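Local coordinates for ASCH domain-containing protein (Enterococcus faecalis, PDB 1T62) that is of unknown function but carries an ASCH domain, whose PUA-like fold suggests a role in binding RNA, at the interface of chains A and B. Residues are numbered along the deposited sequence; one frame, centred on the assembly and turned at random. Chains: chain A/B, conserved hypothetical protein.

The interface of chains A and B. Residues chain A 27, 31-33, 77-79; chain B 27, 30-34, 77, 79.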
loop_
_atom_site.group_PDB
_atom_site.type_symbol
_atom_site.label_atom_id
_atom_site.label_comp_id
_atom_site.label_asym_id
_atom_site.label_seq_id
_atom_site.Cartn_x
_atom_site.Cartn_y
_atom_site.Cartn_z
ATOM N N MET A 27 -5.144 1.891 4.954
ATOM C CA MET A 27 -6.418 1.194 4.949
ATOM C C MET A 27 -6.582 0.537 6.321
ATOM O O MET A 27 -5.600 0.185 6.976
ATOM C CB MET A 27 -6.444 0.124 3.848
ATOM C CG MET A 27 -5.560 -1.084 4.116
ATOM S SD MET A 27 -5.690 -2.404 2.870
ATOM C CE MET A 27 -4.113 -2.286 2.018
ATOM N N GLY A 31 -4.871 -6.224 7.001
ATOM C CA GLY A 31 -3.996 -5.985 5.871
ATOM C C GLY A 31 -4.638 -6.623 4.663
ATOM O O GLY A 31 -4.301 -6.318 3.519
ATOM N N SER A 32 -5.573 -7.529 4.932
ATOM C CA SER A 32 -6.296 -8.216 3.877
ATOM C C SER A 32 -7.166 -7.186 3.182
ATOM O O SER A 32 -7.617 -6.222 3.803
ATOM C CB SER A 32 -7.189 -9.310 4.461
ATOM O OG SER A 32 -8.225 -8.753 5.255
ATOM N N SER A 33 -7.402 -7.389 1.895
ATOM C CA SER A 33 -8.223 -6.462 1.141
ATOM C C SER A 33 -9.675 -6.497 1.615
ATOM O O SER A 33 -10.390 -5.495 1.560
ATOM C CB SER A 33 -8.148 -6.801 -0.344
ATOM O OG SER A 33 -8.421 -8.172 -0.542
ATOM N N GLY A 77 -9.249 -1.896 0.457
ATOM C CA GLY A 77 -8.457 -3.107 0.465
ATOM C C GLY A 77 -7.609 -3.250 -0.779
ATOM O O GLY A 77 -6.634 -4.001 -0.780
ATOM N N GLN A 78 -7.983 -2.534 -1.838
ATOM C CA GLN A 78 -7.261 -2.563 -3.115
ATOM C C GLN A 78 -6.309 -1.383 -3.210
ATOM O O GLN A 78 -5.739 -1.121 -4.267
ATOM C CB GLN A 78 -8.238 -2.509 -4.294
ATOM C CG GLN A 78 -8.381 -3.826 -5.049
ATOM C CD GLN A 78 -8.991 -4.926 -4.202
ATOM O OE1 GLN A 78 -10.130 -4.811 -3.743
ATOM N NE2 GLN A 78 -8.236 -6.004 -3.993
ATOM N N SER A 79 -6.161 -0.674 -2.096
ATOM C CA SER A 79 -5.285 0.485 -2.001
ATOM C C SER A 79 -5.682 1.713 -2.805
ATOM O O SER A 79 -4.811 2.428 -3.297
ATOM C CB SER A 79 -3.859 0.093 -2.361
ATOM O OG SER A 79 -3.319 -0.743 -1.352
ATOM N N MET B 27 3.387 -0.304 -6.455
ATOM C CA MET B 27 3.626 -1.535 -5.719
ATOM C C MET B 27 3.284 -2.655 -6.692
ATOM O O MET B 27 2.581 -2.417 -7.674
ATOM C CB MET B 27 2.765 -1.613 -4.451
ATOM C CG MET B 27 1.295 -1.847 -4.669
ATOM S SD MET B 27 0.385 -1.871 -3.098
ATOM C CE MET B 27 0.144 -3.564 -2.857
ATOM N N ASP B 30 -2.106 -6.088 -7.688
ATOM C CA ASP B 30 -3.355 -5.373 -7.940
ATOM C C ASP B 30 -3.686 -4.321 -6.872
ATOM O O ASP B 30 -4.726 -3.662 -6.938
ATOM C CB ASP B 30 -4.478 -6.392 -8.006
ATOM C CG ASP B 30 -4.539 -7.260 -6.758
ATOM O OD1 ASP B 30 -5.148 -8.351 -6.819
ATOM O OD2 ASP B 30 -3.985 -6.849 -5.714
ATOM N N GLY B 31 -2.803 -4.167 -5.891
ATOM C CA GLY B 31 -3.053 -3.199 -4.842
ATOM C C GLY B 31 -3.325 -3.878 -3.514
ATOM O O GLY B 31 -3.357 -3.227 -2.472
ATOM N N SER B 32 -3.545 -5.187 -3.547
ATOM C CA SER B 32 -3.777 -5.929 -2.318
ATOM C C SER B 32 -2.495 -5.831 -1.498
ATOM O O SER B 32 -1.386 -5.978 -2.025
ATOM C CB SER B 32 -4.055 -7.401 -2.618
ATOM O OG SER B 32 -5.094 -7.535 -3.562
ATOM N N SER B 33 -2.645 -5.577 -0.205
ATOM C CA SER B 33 -1.488 -5.481 0.661
ATOM C C SER B 33 -0.698 -6.788 0.561
ATOM O O SER B 33 0.492 -6.784 0.255
ATOM C CB SER B 33 -1.937 -5.243 2.096
ATOM O OG SER B 33 -0.836 -4.862 2.892
ATOM N N GLU B 34 -1.372 -7.908 0.807
ATOM C CA GLU B 34 -0.733 -9.218 0.745
ATOM C C GLU B 34 0.145 -9.368 -0.494
ATOM O O GLU B 34 1.361 -9.534 -0.391
ATOM C CB GLU B 34 -1.791 -10.331 0.764
ATOM C CG GLU B 34 -1.876 -11.115 2.088
ATOM C CD GLU B 34 -2.726 -10.440 3.168
ATOM O OE1 GLU B 34 -3.969 -10.398 3.024
ATOM O OE2 GLU B 34 -2.147 -9.956 4.167
ATOM N N GLY B 77 3.207 -3.550 0.360
ATOM C CA GLY B 77 1.770 -3.629 0.561
ATOM C C GLY B 77 1.128 -2.436 1.248
ATOM O O GLY B 77 -0.016 -2.090 0.945
ATOM N N SER B 79 1.829 0.624 0.901
ATOM C CA SER B 79 2.140 1.815 0.124
ATOM C C SER B 79 3.300 2.617 0.711
ATOM O O SER B 79 3.357 3.839 0.588
ATOM C CB SER B 79 0.894 2.693 0.006
ATOM O OG SER B 79 -0.207 1.929 -0.461
#
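Two loops of chain A, the stretch that leads into helix 33-45 and the turn 77-79 between strands 71-75 and 81-94, meet the loop 30-32 and the first turn of helix 33-44 of chain B. The same segments serve on both sides but touch differently, so the patch is not symmetric. This pairing of two copies may be a true dimer or a crystal contact.

A hydrogen bond runs from the hydroxyl of A:Ser79 to the backbone carbonyl of B:Gly31. A:Ser79 OG lies 2.7 Å from B:Gly31 O, in the carbonyl plane, with a C=O...donor angle of 146°. A chi1 of -69° sets OG beside its own backbone N, anti to the carbonyl carbon.

The acceptor loop is braced within chain B. B:Asp30 OD2, a carboxylate oxygen, takes the backbone N of B:Ser32 at 2.8 Å, nearly along its C-O axis. This bond closes an Asx-type turn just ahead of helix 33-44. The B:Ser32 hydroxyl OG also donates to OD2, from above the carboxylate plane. The two bonds probably steady the B:Gly31 carbonyl. The amide of A:Gln78 lies near the B:Ser32 hydroxyl, but its side chain is poorly ordered.

On the other side A:Met27 makes an apolar contact. Its side chain runs extended to SD, then bends at chi3 (109°). The tip meets the flank of B:Ser33. The B:Ser33 hydroxyl, anti to the backbone N, points away from the methyl, so that CB faces it. The methyl CE of A:Met27 rests 3.7 Å from CB of B:Ser33.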